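Local coordinates for N-acetylmuramoyl-L-alanine amidase domain-containing protein SAOUHSC_02979 (Staphylococcus aureus, PDB 5T1Q), which probably cleaves bacterial cell-wall peptidoglycan as a secreted amidase, this chain being the part that holds its glucosaminidase-family and C-terminal CHAP regions, at residues Q252-V257 with G273-W278; V289-K294 with E352-T357; A297-E302 with H314-E319; I327-S332 with S341-N346. All blocks are in the same frame, centred on the assembly; numbering follows the deposited sequence.

Following the chain from the N terminus, contact 1 comes first: it closes the loop between helix 253-262 and the turn that leads into helix 278-284. Contact 2 then pairs strand 288-290 with the last strand, 354-357, and so closes a long loop. Contacts 3 and 4 both nest inside that loop, one after the other, and no two contacts cross. Contact 3 pairs strands 298-301 and 314-321, while contact 4 is the hairpin of strands 327-332 and 339-345. Together, contacts 2 to 4 set six neighbouring strands of one sheet, and contact 1 packs against it. Cys253, His314 and Glu331, a probable triad, come from contacts 1, 3 and 4.

Contact 1 (Q252-V257 with G273-W278); sequences QCTWYV and GDAHNW. With NA (sodium ion), chain E.
Thr254 lies against the six-membered part of the Trp278 indole, its CB 3.7 Å from Trp278 CZ2. The methyl also touches: with CG2 anti to the carbonyl carbon, beside the backbone N, Thr254 CG2 comes 3.8 Å from Trp278 NE1. The closest approach of the pair is Thr254 O to Trp278 CH2, 3.5 Å. The two side chains meet at a slant, and OG1 is spent elsewhere, hydrogen-bonded to Gln20 O. One turn further along helix 253-262, Val257 adds a second apolar touch, CG1 standing 4.0 Å from Trp278 CZ3. The rotation of the indole is fixed from within its own segment, where Trp278 NE1 donates to Gly273 O at 2.9 Å. That oxygen lies in the plane of the ring (1° out of it), although the donor sits 40° above the plane of the Gly273 carbonyl. At the start of the helix, Cys253 SG approaches Ala275 CB at 4.1 Å. Cys253 also touches His314 and Val315 of strand 314-321, a placement consistent with the nucleophile of a CHAP-type Cys-His-Glu triad. The same turn carries part of a metal site: His276 O binds a sodium ion at 2.2 Å, with Asn279, Asn280 and Glu302 as further protein ligands. His276 ND1 lies next to one of the ion's waters. Polar atoms of the turn also bond outside the two segments, Asp274 OD1 to Ser21 and Ala275 N to Gln20 OE1. The chemistry implies an apolar direct contact between the turn and the probable nucleophile's helix, with Gln20 bridging the two sides by polar bonds.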
# COMPACT_ATOMS: atom_id res chain seq x y z
N GLN A 252 3.02 -4.10 -6.47
CA GLN A 252 2.92 -4.06 -7.95
C GLN A 252 2.13 -5.26 -8.49
O GLN A 252 1.84 -6.20 -7.74
CB GLN A 252 4.30 -3.96 -8.57
CG GLN A 252 5.02 -2.69 -8.13
CD GLN A 252 4.26 -1.43 -8.53
OE1 GLN A 252 3.82 -1.29 -9.67
NE2 GLN A 252 4.10 -0.51 -7.60
N CYS A 253 1.76 -5.22 -9.76
CA CYS A 253 0.90 -6.27 -10.33
C CYS A 253 1.51 -7.66 -10.21
O CYS A 253 0.81 -8.62 -9.98
CB CYS A 253 0.54 -5.98 -11.78
SG CYS A 253 1.93 -5.86 -12.93
N THR A 254 2.83 -7.72 -10.36
CA THR A 254 3.61 -8.94 -10.26
C THR A 254 3.54 -9.48 -8.83
O THR A 254 3.22 -10.65 -8.62
CB THR A 254 5.07 -8.65 -10.63
OG1 THR A 254 5.47 -7.45 -9.97
CG2 THR A 254 5.21 -8.40 -12.11
N TRP A 255 3.83 -8.63 -7.86
CA TRP A 255 3.73 -9.01 -6.45
C TRP A 255 2.33 -9.50 -6.09
O TRP A 255 2.17 -10.45 -5.34
CB TRP A 255 4.11 -7.81 -5.55
CG TRP A 255 3.91 -8.06 -4.09
CD1 TRP A 255 4.83 -8.51 -3.20
CD2 TRP A 255 2.69 -7.87 -3.35
NE1 TRP A 255 4.26 -8.61 -1.94
CE2 TRP A 255 2.95 -8.23 -2.02
CE3 TRP A 255 1.41 -7.44 -3.69
CZ2 TRP A 255 1.98 -8.17 -1.02
CZ3 TRP A 255 0.44 -7.38 -2.69
CH2 TRP A 255 0.73 -7.74 -1.38
N TYR A 256 1.31 -8.84 -6.61
CA TYR A 256 -0.06 -9.21 -6.26
C TYR A 256 -0.39 -10.62 -6.73
O TYR A 256 -0.93 -11.41 -5.96
CB TYR A 256 -1.10 -8.18 -6.77
CG TYR A 256 -2.51 -8.67 -6.54
CD1 TYR A 256 -3.13 -8.50 -5.30
CD2 TYR A 256 -3.21 -9.35 -7.55
CE1 TYR A 256 -4.40 -8.98 -5.07
CE2 TYR A 256 -4.48 -9.86 -7.32
CZ TYR A 256 -5.07 -9.67 -6.09
OH TYR A 256 -6.32 -10.15 -5.86
N VAL A 257 -0.06 -10.93 -7.98
CA VAL A 257 -0.37 -12.26 -8.51
C VAL A 257 0.40 -13.38 -7.77
O VAL A 257 -0.15 -14.45 -7.50
CB VAL A 257 -0.15 -12.33 -10.03
CG1 VAL A 257 -0.47 -13.72 -10.54
CG2 VAL A 257 -1.02 -11.29 -10.75
N GLY A 273 10.60 -11.70 -13.89
CA GLY A 273 10.80 -10.31 -14.32
C GLY A 273 9.50 -9.51 -14.46
O GLY A 273 8.52 -9.77 -13.76
N ASP A 274 9.52 -8.50 -15.33
CA ASP A 274 8.32 -7.68 -15.57
C ASP A 274 7.19 -8.53 -16.13
O ASP A 274 7.43 -9.55 -16.77
CB ASP A 274 8.62 -6.53 -16.52
CG ASP A 274 9.73 -5.63 -16.00
OD1 ASP A 274 9.88 -5.48 -14.76
OD2 ASP A 274 10.45 -5.07 -16.84
N ALA A 275 5.97 -8.07 -15.92
CA ALA A 275 4.78 -8.81 -16.28
C ALA A 275 4.75 -9.47 -17.66
O ALA A 275 4.43 -10.64 -17.77
CB ALA A 275 3.55 -7.92 -16.11
N HIS A 276 5.08 -8.72 -18.71
CA HIS A 276 5.00 -9.27 -20.05
C HIS A 276 5.92 -10.45 -20.30
O HIS A 276 5.68 -11.22 -21.24
CB HIS A 276 5.24 -8.19 -21.12
CG HIS A 276 6.64 -7.70 -21.16
ND1 HIS A 276 7.50 -8.03 -22.18
CD2 HIS A 276 7.35 -6.93 -20.30
CE1 HIS A 276 8.68 -7.47 -21.95
NE2 HIS A 276 8.62 -6.82 -20.81
N ASN A 277 7.01 -10.56 -19.52
CA ASN A 277 7.92 -11.68 -19.66
C ASN A 277 7.47 -12.92 -18.92
O ASN A 277 8.11 -13.95 -19.03
CB ASN A 277 9.31 -11.33 -19.14
CG ASN A 277 10.12 -10.52 -20.13
OD1 ASN A 277 10.06 -10.76 -21.33
ND2 ASN A 277 10.93 -9.61 -19.62
N TRP A 278 6.37 -12.84 -18.18
CA TRP A 278 5.93 -14.00 -17.39
C TRP A 278 5.57 -15.23 -18.21
O TRP A 278 5.99 -16.34 -17.87
CB TRP A 278 4.77 -13.61 -16.48
CG TRP A 278 5.21 -12.95 -15.19
CD1 TRP A 278 6.20 -12.04 -15.03
CD2 TRP A 278 4.59 -13.09 -13.91
NE1 TRP A 278 6.28 -11.65 -13.70
CE2 TRP A 278 5.29 -12.27 -13.01
CE3 TRP A 278 3.50 -13.84 -13.45
CZ2 TRP A 278 4.95 -12.19 -11.66
CZ3 TRP A 278 3.18 -13.77 -12.10
CH2 TRP A 278 3.90 -12.95 -11.22
NA NA E . 5.82 -12.31 -23.14
O HOH W 1 7.37 -10.78 -23.80
O HOH W 2 5.49 -13.49 -25.39

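Contact 2 (V289-K294 with E352-T357); sequences VSHTPK and ELSYIT
Leu353 meets the first segment through its carbonyl oxygen, which accepts from His291 ND1 at 3.1 Å. The N-H...O angle is 140°, so the bond is bent; the imidazole nitrogen stands well above the carbonyl plane, 60° out of it, and the oxygen is itself tilted from the ring plane. Ser354 follows: its CB is 4.2 Å from Val289 CG1, while its OG is bound by Asn279. Tyr355 forms a hydrogen-bonded antiparallel pair with Ser290. Tyr355 N donates to Ser290 O at 2.8 Å, and Ser290 N returns the bond to Tyr355 O at 3.1 Å. CG of Tyr355 lies anti to the carbonyl carbon, and Pro293 is laid over one face of the ring. Pro293 CA sits 3.5 Å from the ring centroid, only 7° off the normal, a CH-pi contact over the centre, while the phenol OH bonds to Ala350 O. An ST turn, in which Ser290 OG accepts from Thr292 N, bends the chain just ahead of this proline. At Ile356 the pairing with Val289 is non-hydrogen-bonded, with Ile356 CG1 and Val289 CG2 4.2 Å apart. Thr357 closes the row: its OG1 accepts from Lys294 NZ at 2.7 Å, the lysine chain arriving fully extended and at about a right angle. Strand 354-357 thus runs between edge strand 288-290 and strand 298-301. The Val289 and Ile356 side packs against helix 278-284, whereas Tyr355 lies on the other face beside Val299.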
# COMPACT_ATOMS: atom_id res chain seq x y z
N VAL A 289 1.44 -23.34 -19.72
CA VAL A 289 1.04 -22.03 -20.22
C VAL A 289 0.23 -22.23 -21.49
O VAL A 289 0.67 -22.98 -22.37
CB VAL A 289 2.26 -21.14 -20.57
CG1 VAL A 289 1.83 -19.73 -20.97
CG2 VAL A 289 3.25 -21.07 -19.42
N SER A 290 -0.94 -21.60 -21.59
CA SER A 290 -1.73 -21.68 -22.81
C SER A 290 -2.68 -20.49 -22.97
O SER A 290 -2.78 -19.63 -22.08
CB SER A 290 -2.53 -22.99 -22.86
OG SER A 290 -3.76 -22.88 -22.18
N HIS A 291 -3.36 -20.45 -24.11
CA HIS A 291 -4.36 -19.43 -24.42
C HIS A 291 -5.77 -19.79 -23.92
O HIS A 291 -6.72 -19.02 -24.15
CB HIS A 291 -4.38 -19.15 -25.93
CG HIS A 291 -3.12 -18.52 -26.44
ND1 HIS A 291 -2.79 -17.21 -26.20
CD2 HIS A 291 -2.10 -19.02 -27.19
CE1 HIS A 291 -1.63 -16.93 -26.77
NE2 HIS A 291 -1.19 -18.01 -27.38
N THR A 292 -5.91 -20.93 -23.24
CA THR A 292 -7.20 -21.35 -22.69
C THR A 292 -7.40 -20.72 -21.31
O THR A 292 -6.57 -20.93 -20.41
CB THR A 292 -7.28 -22.88 -22.57
OG1 THR A 292 -7.09 -23.45 -23.86
CG2 THR A 292 -8.65 -23.34 -22.04
N PRO A 293 -8.47 -19.93 -21.13
CA PRO A 293 -8.65 -19.33 -19.81
C PRO A 293 -8.80 -20.39 -18.72
O PRO A 293 -9.44 -21.42 -18.93
CB PRO A 293 -9.94 -18.50 -19.98
CG PRO A 293 -9.99 -18.19 -21.44
CD PRO A 293 -9.51 -19.46 -22.08
N LYS A 294 -8.20 -20.14 -17.56
CA LYS A 294 -8.22 -21.11 -16.50
C LYS A 294 -8.28 -20.46 -15.13
O LYS A 294 -7.55 -19.51 -14.83
CB LYS A 294 -6.99 -21.99 -16.62
CG LYS A 294 -6.93 -23.16 -15.66
CD LYS A 294 -5.69 -23.98 -15.97
CE LYS A 294 -5.46 -25.04 -14.92
NZ LYS A 294 -4.29 -25.84 -15.37
N GLU A 352 -7.14 -14.40 -26.14
CA GLU A 352 -5.88 -13.90 -26.71
C GLU A 352 -4.81 -13.68 -25.68
O GLU A 352 -3.70 -13.26 -26.02
CB GLU A 352 -6.12 -12.57 -27.45
CG GLU A 352 -7.13 -12.65 -28.57
CD GLU A 352 -6.75 -13.67 -29.60
OE1 GLU A 352 -5.54 -13.95 -29.73
OE2 GLU A 352 -7.66 -14.22 -30.26
N LEU A 353 -5.13 -13.94 -24.42
CA LEU A 353 -4.18 -13.78 -23.34
C LEU A 353 -3.53 -15.12 -23.03
O LEU A 353 -3.96 -16.16 -23.53
CB LEU A 353 -4.90 -13.22 -22.12
CG LEU A 353 -5.62 -11.91 -22.37
CD1 LEU A 353 -6.39 -11.50 -21.14
CD2 LEU A 353 -4.64 -10.80 -22.77
N SER A 354 -2.45 -15.09 -22.23
CA SER A 354 -1.75 -16.30 -21.80
C SER A 354 -2.05 -16.57 -20.35
O SER A 354 -2.07 -15.65 -19.54
CB SER A 354 -0.24 -16.16 -21.96
OG SER A 354 0.10 -16.17 -23.29
N TYR A 355 -2.30 -17.84 -20.04
CA TYR A 355 -2.64 -18.29 -18.68
C TYR A 355 -1.56 -19.23 -18.17
O TYR A 355 -1.27 -20.23 -18.79
CB TYR A 355 -3.98 -18.97 -18.70
CG TYR A 355 -5.06 -18.03 -19.20
CD1 TYR A 355 -5.30 -17.89 -20.58
CD2 TYR A 355 -5.78 -17.24 -18.32
CE1 TYR A 355 -6.24 -16.98 -21.06
CE2 TYR A 355 -6.73 -16.34 -18.79
CZ TYR A 355 -6.95 -16.21 -20.16
OH TYR A 355 -7.90 -15.35 -20.62
N ILE A 356 -0.97 -18.88 -17.02
CA ILE A 356 0.08 -19.70 -16.42
C ILE A 356 -0.49 -20.46 -15.23
O ILE A 356 -0.99 -19.85 -14.28
CB ILE A 356 1.24 -18.82 -15.91
CG1 ILE A 356 1.80 -17.93 -17.03
CG2 ILE A 356 2.36 -19.68 -15.31
CD1 ILE A 356 2.72 -16.82 -16.53
N THR A 357 -0.42 -21.78 -15.27
CA THR A 357 -0.83 -22.59 -14.13
C THR A 357 0.36 -22.68 -13.19
O THR A 357 1.43 -23.05 -13.63
CB THR A 357 -1.27 -24.00 -14.56
OG1 THR A 357 -2.39 -23.87 -15.46
CG2 THR A 357 -1.67 -24.88 -13.36

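Contact 3 (A297-E302 with H314-E319); sequences AAVVFE and HVAFVE. With NA (sodium ion), chain E.
Phe301 and His314 lie side by side on one face of the sheet and point the same way, Phe301 CD1 being 3.9 Å from His314 CD2. Their rings are neither stacked nor perpendicular, with planes at 53°. Different first torsions nonetheless send the two CB-CG bonds in roughly the same direction, with CG of Phe301 anti to the carbonyl carbon and CG of His314 anti to the backbone N. On the same face, Val299 CG1 takes the position between the backbone N and the carbonyl carbon (chi1 55°) and rests 3.8 Å from Ala316 CB. Its CB meets Val318 CG2, also at 3.8 Å. The opposite face carries Ala298, Val300, Val315 and Phe317; Val315 CG2 comes 4.1 Å from Val300 CG2 and also touches Ala298 CB. Beneath these side chains the strands pair antiparallel, with axes at 148°. Val299 N donates to Ala316 O at 2.7 Å, Ala316 N and Val299 O complete that pair, and Phe301 and His314 bond reciprocally in the next hydrogen-bonded pair. These are central strands of the CHAP-domain sheet, flanked by strands 354-357 and 327-332, and Ala298 and Phe317 turn toward helix 253-262. His314 NE2 bonds to Glu331, and its side chain touches Cys253, as would suit the histidine of a Cys-His-Glu triad. Beyond the strand, Glu302 is bent at its second torsion, and its OE1 binds the sodium ion at 2.6 Å. Water 2, itself a ligand of the ion, donates to Glu302 OE2.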
# COMPACT_ATOMS: atom_id res chain seq x y z
N ALA A 297 -5.26 -19.15 -12.54
CA ALA A 297 -4.05 -19.04 -13.28
C ALA A 297 -3.65 -17.58 -13.25
O ALA A 297 -4.48 -16.71 -12.96
CB ALA A 297 -4.27 -19.48 -14.72
N ALA A 298 -2.38 -17.31 -13.49
CA ALA A 298 -1.91 -15.94 -13.68
C ALA A 298 -2.24 -15.62 -15.14
O ALA A 298 -1.99 -16.45 -16.02
CB ALA A 298 -0.41 -15.84 -13.46
N VAL A 299 -2.85 -14.47 -15.42
CA VAL A 299 -3.18 -14.11 -16.79
C VAL A 299 -2.26 -12.97 -17.23
O VAL A 299 -2.16 -11.93 -16.56
CB VAL A 299 -4.68 -13.81 -17.01
CG1 VAL A 299 -5.18 -12.73 -16.07
CG2 VAL A 299 -4.94 -13.42 -18.46
N VAL A 300 -1.57 -13.19 -18.35
CA VAL A 300 -0.62 -12.22 -18.84
C VAL A 300 -1.10 -11.45 -20.07
O VAL A 300 -1.64 -12.03 -21.01
CB VAL A 300 0.69 -12.91 -19.19
CG1 VAL A 300 1.70 -11.92 -19.76
CG2 VAL A 300 1.24 -13.64 -17.97
N PHE A 301 -0.85 -10.13 -20.02
CA PHE A 301 -1.10 -9.18 -21.09
C PHE A 301 0.28 -8.78 -21.63
O PHE A 301 1.12 -8.27 -20.85
CB PHE A 301 -1.73 -7.88 -20.54
CG PHE A 301 -3.16 -8.01 -20.08
CD1 PHE A 301 -3.46 -8.59 -18.85
CD2 PHE A 301 -4.20 -7.50 -20.84
CE1 PHE A 301 -4.77 -8.69 -18.41
CE2 PHE A 301 -5.52 -7.61 -20.41
CZ PHE A 301 -5.81 -8.18 -19.19
N GLU A 302 0.53 -8.97 -22.92
CA GLU A 302 1.80 -8.56 -23.53
C GLU A 302 1.95 -7.03 -23.48
O GLU A 302 0.98 -6.31 -23.23
CB GLU A 302 1.91 -9.04 -24.99
CG GLU A 302 1.86 -10.57 -25.21
CD GLU A 302 3.12 -11.30 -24.75
OE1 GLU A 302 4.03 -10.68 -24.18
OE2 GLU A 302 3.22 -12.53 -24.98
N HIS A 314 1.15 -6.37 -18.41
CA HIS A 314 0.44 -6.48 -17.16
C HIS A 314 0.19 -7.93 -16.82
O HIS A 314 0.21 -8.78 -17.70
CB HIS A 314 -0.89 -5.71 -17.30
CG HIS A 314 -1.71 -5.69 -16.07
ND1 HIS A 314 -1.29 -5.08 -14.91
CD2 HIS A 314 -2.95 -6.17 -15.81
CE1 HIS A 314 -2.22 -5.21 -13.97
NE2 HIS A 314 -3.24 -5.88 -14.49
N VAL A 315 -0.02 -8.20 -15.54
CA VAL A 315 -0.36 -9.53 -15.08
C VAL A 315 -1.46 -9.42 -14.01
O VAL A 315 -1.47 -8.50 -13.20
CB VAL A 315 0.89 -10.34 -14.64
CG1 VAL A 315 1.54 -9.76 -13.39
CG2 VAL A 315 0.54 -11.79 -14.41
N ALA A 316 -2.39 -10.37 -14.05
CA ALA A 316 -3.53 -10.40 -13.14
C ALA A 316 -3.83 -11.83 -12.75
O ALA A 316 -3.24 -12.76 -13.31
CB ALA A 316 -4.74 -9.77 -13.79
N PHE A 317 -4.73 -12.00 -11.79
CA PHE A 317 -5.11 -13.32 -11.30
C PHE A 317 -6.53 -13.66 -11.75
O PHE A 317 -7.43 -12.84 -11.58
CB PHE A 317 -5.01 -13.34 -9.77
CG PHE A 317 -5.40 -14.65 -9.14
CD1 PHE A 317 -4.50 -15.69 -9.07
CD2 PHE A 317 -6.68 -14.85 -8.64
CE1 PHE A 317 -4.84 -16.91 -8.49
CE2 PHE A 317 -7.04 -16.08 -8.08
CZ PHE A 317 -6.11 -17.10 -8.00
N VAL A 318 -6.73 -14.84 -12.32
CA VAL A 318 -8.06 -15.27 -12.77
C VAL A 318 -8.90 -15.77 -11.57
O VAL A 318 -8.65 -16.86 -11.04
CB VAL A 318 -7.98 -16.38 -13.83
CG1 VAL A 318 -9.37 -16.80 -14.28
CG2 VAL A 318 -7.15 -15.93 -15.01
N GLU A 319 -9.89 -14.98 -11.16
CA GLU A 319 -10.78 -15.37 -10.06
C GLU A 319 -11.86 -16.35 -10.55
O GLU A 319 -12.27 -17.24 -9.82
CB GLU A 319 -11.48 -14.16 -9.46
CG GLU A 319 -10.57 -13.11 -8.84
CD GLU A 319 -9.92 -13.53 -7.53
OE1 GLU A 319 -10.28 -14.59 -6.95
OE2 GLU A 319 -9.06 -12.75 -7.04
NA NA E . 5.82 -12.31 -23.14
O HOH W 2 5.49 -13.49 -25.39
O HOH W 1 7.37 -10.78 -23.80

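Contact 4 (I327-S332 with S341-N346); sequences IVISES and SHRTIN
Glu331 and Arg343 form a side-on salt bridge in which each carboxylate oxygen takes one nitrogen. Arg343 NE donates to Glu331 OE2 at 2.7 Å, while Arg343 NH2 reaches Glu331 OE1 more loosely at 3.3 Å. Both oxygens use their syn lone pairs, and the carboxylate and guanidinium planes are only 17° apart. Two extended chains make this possible: each starts with CG between the backbone N and the carbonyl carbon, and they cross at about a right angle. Ile329 CD1 lies over one face of the guanidinium, 3.9 Å from Arg343 NE. The same methyl packs on Ile345 CG1, also at 3.9 Å, and Ile327 CG1 continues the apolar row 3.6 Å from Ile345 CB. Water 3 donates to Glu331 OE2 and is also hydrogen-bonded to Ser341 OG at 2.6 Å. On the other face, Ser330 CB sits at the edge of the His342 ring, whose NE2 bonds to Glu38. The backbone supplies the next layer, with reciprocal bonds at Ile327 with Ile345, Ile329 with Arg343, and Glu331 with Ser341; Ile329 N to Arg343 O, at 2.9 Å, has an N-H...O angle of 174°. Further out, Ser330 OG bonds to Glu319 and Tyr256, linking the strand to its neighbour and to helix 253-262. Glu331 OE1 also accepts a bond from His314 NE2, so Arg343, which bonds both oxygens, probably helps to orient the carboxylate toward His314, as a second-shell residue would. The antiparallel beta hairpin thus presents Glu331 to His314, consistent with the acidic member of a CHAP-type Cys-His-Glu triad.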
# COMPACT_ATOMS: atom_id res chain seq x y z
N ILE A 327 -13.68 -13.73 -18.47
CA ILE A 327 -13.02 -14.02 -17.20
C ILE A 327 -13.18 -12.87 -16.22
O ILE A 327 -13.37 -11.72 -16.63
CB ILE A 327 -11.49 -14.30 -17.39
CG1 ILE A 327 -10.79 -13.11 -18.03
CG2 ILE A 327 -11.28 -15.53 -18.25
CD1 ILE A 327 -9.29 -13.24 -18.18
N VAL A 328 -13.12 -13.19 -14.93
CA VAL A 328 -13.12 -12.20 -13.87
C VAL A 328 -11.70 -12.24 -13.31
O VAL A 328 -11.22 -13.31 -12.92
CB VAL A 328 -14.10 -12.54 -12.76
CG1 VAL A 328 -14.07 -11.46 -11.68
CG2 VAL A 328 -15.51 -12.71 -13.32
N ILE A 329 -11.05 -11.08 -13.28
CA ILE A 329 -9.68 -10.98 -12.81
C ILE A 329 -9.55 -9.99 -11.66
O ILE A 329 -10.35 -9.07 -11.55
CB ILE A 329 -8.71 -10.54 -13.94
CG1 ILE A 329 -9.07 -9.16 -14.50
CG2 ILE A 329 -8.72 -11.56 -15.06
CD1 ILE A 329 -8.07 -8.59 -15.48
N SER A 330 -8.52 -10.19 -10.83
CA SER A 330 -8.17 -9.26 -9.78
C SER A 330 -6.72 -8.84 -10.04
O SER A 330 -5.90 -9.60 -10.59
CB SER A 330 -8.38 -9.87 -8.38
OG SER A 330 -7.51 -10.96 -8.14
N GLU A 331 -6.38 -7.63 -9.63
CA GLU A 331 -5.08 -7.06 -9.95
C GLU A 331 -4.81 -5.89 -9.02
O GLU A 331 -5.69 -5.48 -8.28
CB GLU A 331 -5.11 -6.58 -11.40
CG GLU A 331 -6.28 -5.64 -11.67
CD GLU A 331 -6.65 -5.48 -13.13
OE1 GLU A 331 -5.86 -5.88 -14.02
OE2 GLU A 331 -7.75 -4.93 -13.39
N SER A 332 -3.58 -5.37 -9.04
CA SER A 332 -3.20 -4.25 -8.21
C SER A 332 -2.64 -3.13 -9.05
O SER A 332 -2.13 -3.35 -10.15
CB SER A 332 -2.14 -4.66 -7.19
OG SER A 332 -0.93 -5.04 -7.86
N SER A 341 -7.96 -4.02 -7.37
CA SER A 341 -9.25 -3.90 -8.09
C SER A 341 -9.52 -5.16 -8.92
O SER A 341 -8.71 -6.08 -8.97
CB SER A 341 -9.24 -2.67 -9.00
OG SER A 341 -8.19 -2.76 -9.94
N HIS A 342 -10.68 -5.18 -9.57
CA HIS A 342 -11.10 -6.35 -10.31
C HIS A 342 -11.96 -5.93 -11.49
O HIS A 342 -12.57 -4.87 -11.46
CB HIS A 342 -11.98 -7.26 -9.42
CG HIS A 342 -11.85 -6.99 -7.96
ND1 HIS A 342 -12.76 -6.21 -7.27
CD2 HIS A 342 -10.93 -7.39 -7.05
CE1 HIS A 342 -12.39 -6.14 -6.00
NE2 HIS A 342 -11.28 -6.84 -5.84
N ARG A 343 -12.04 -6.79 -12.49
CA ARG A 343 -12.87 -6.50 -13.65
C ARG A 343 -13.11 -7.75 -14.46
O ARG A 343 -12.53 -8.79 -14.18
CB ARG A 343 -12.21 -5.42 -14.54
CG ARG A 343 -10.81 -5.74 -15.02
CD ARG A 343 -10.17 -4.54 -15.71
NE ARG A 343 -8.74 -4.76 -15.92
CZ ARG A 343 -8.10 -4.84 -17.09
NH1 ARG A 343 -8.70 -4.65 -18.25
NH2 ARG A 343 -6.78 -5.05 -17.08
N THR A 344 -13.95 -7.63 -15.48
CA THR A 344 -14.28 -8.71 -16.38
C THR A 344 -13.68 -8.42 -17.75
O THR A 344 -13.82 -7.31 -18.27
CB THR A 344 -15.80 -8.86 -16.53
OG1 THR A 344 -16.34 -9.27 -15.28
CG2 THR A 344 -16.17 -9.92 -17.60
N ILE A 345 -13.01 -9.41 -18.32
CA ILE A 345 -12.44 -9.30 -19.66
C ILE A 345 -13.34 -10.13 -20.56
O ILE A 345 -13.56 -11.31 -20.26
CB ILE A 345 -11.00 -9.88 -19.71
CG1 ILE A 345 -10.06 -9.14 -18.73
CG2 ILE A 345 -10.47 -9.87 -21.14
CD1 ILE A 345 -9.88 -7.65 -19.03
N ASN A 346 -13.82 -9.55 -21.66
CA ASN A 346 -14.72 -10.27 -22.57
C ASN A 346 -14.06 -11.51 -23.19
O ASN A 346 -12.82 -11.62 -23.24
CB ASN A 346 -15.39 -9.33 -23.62
CG ASN A 346 -14.40 -8.67 -24.59
OD1 ASN A 346 -14.16 -7.46 -24.51
ND2 ASN A 346 -13.86 -9.44 -25.54
O HOH W 3 -9.34 -3.05 -12.21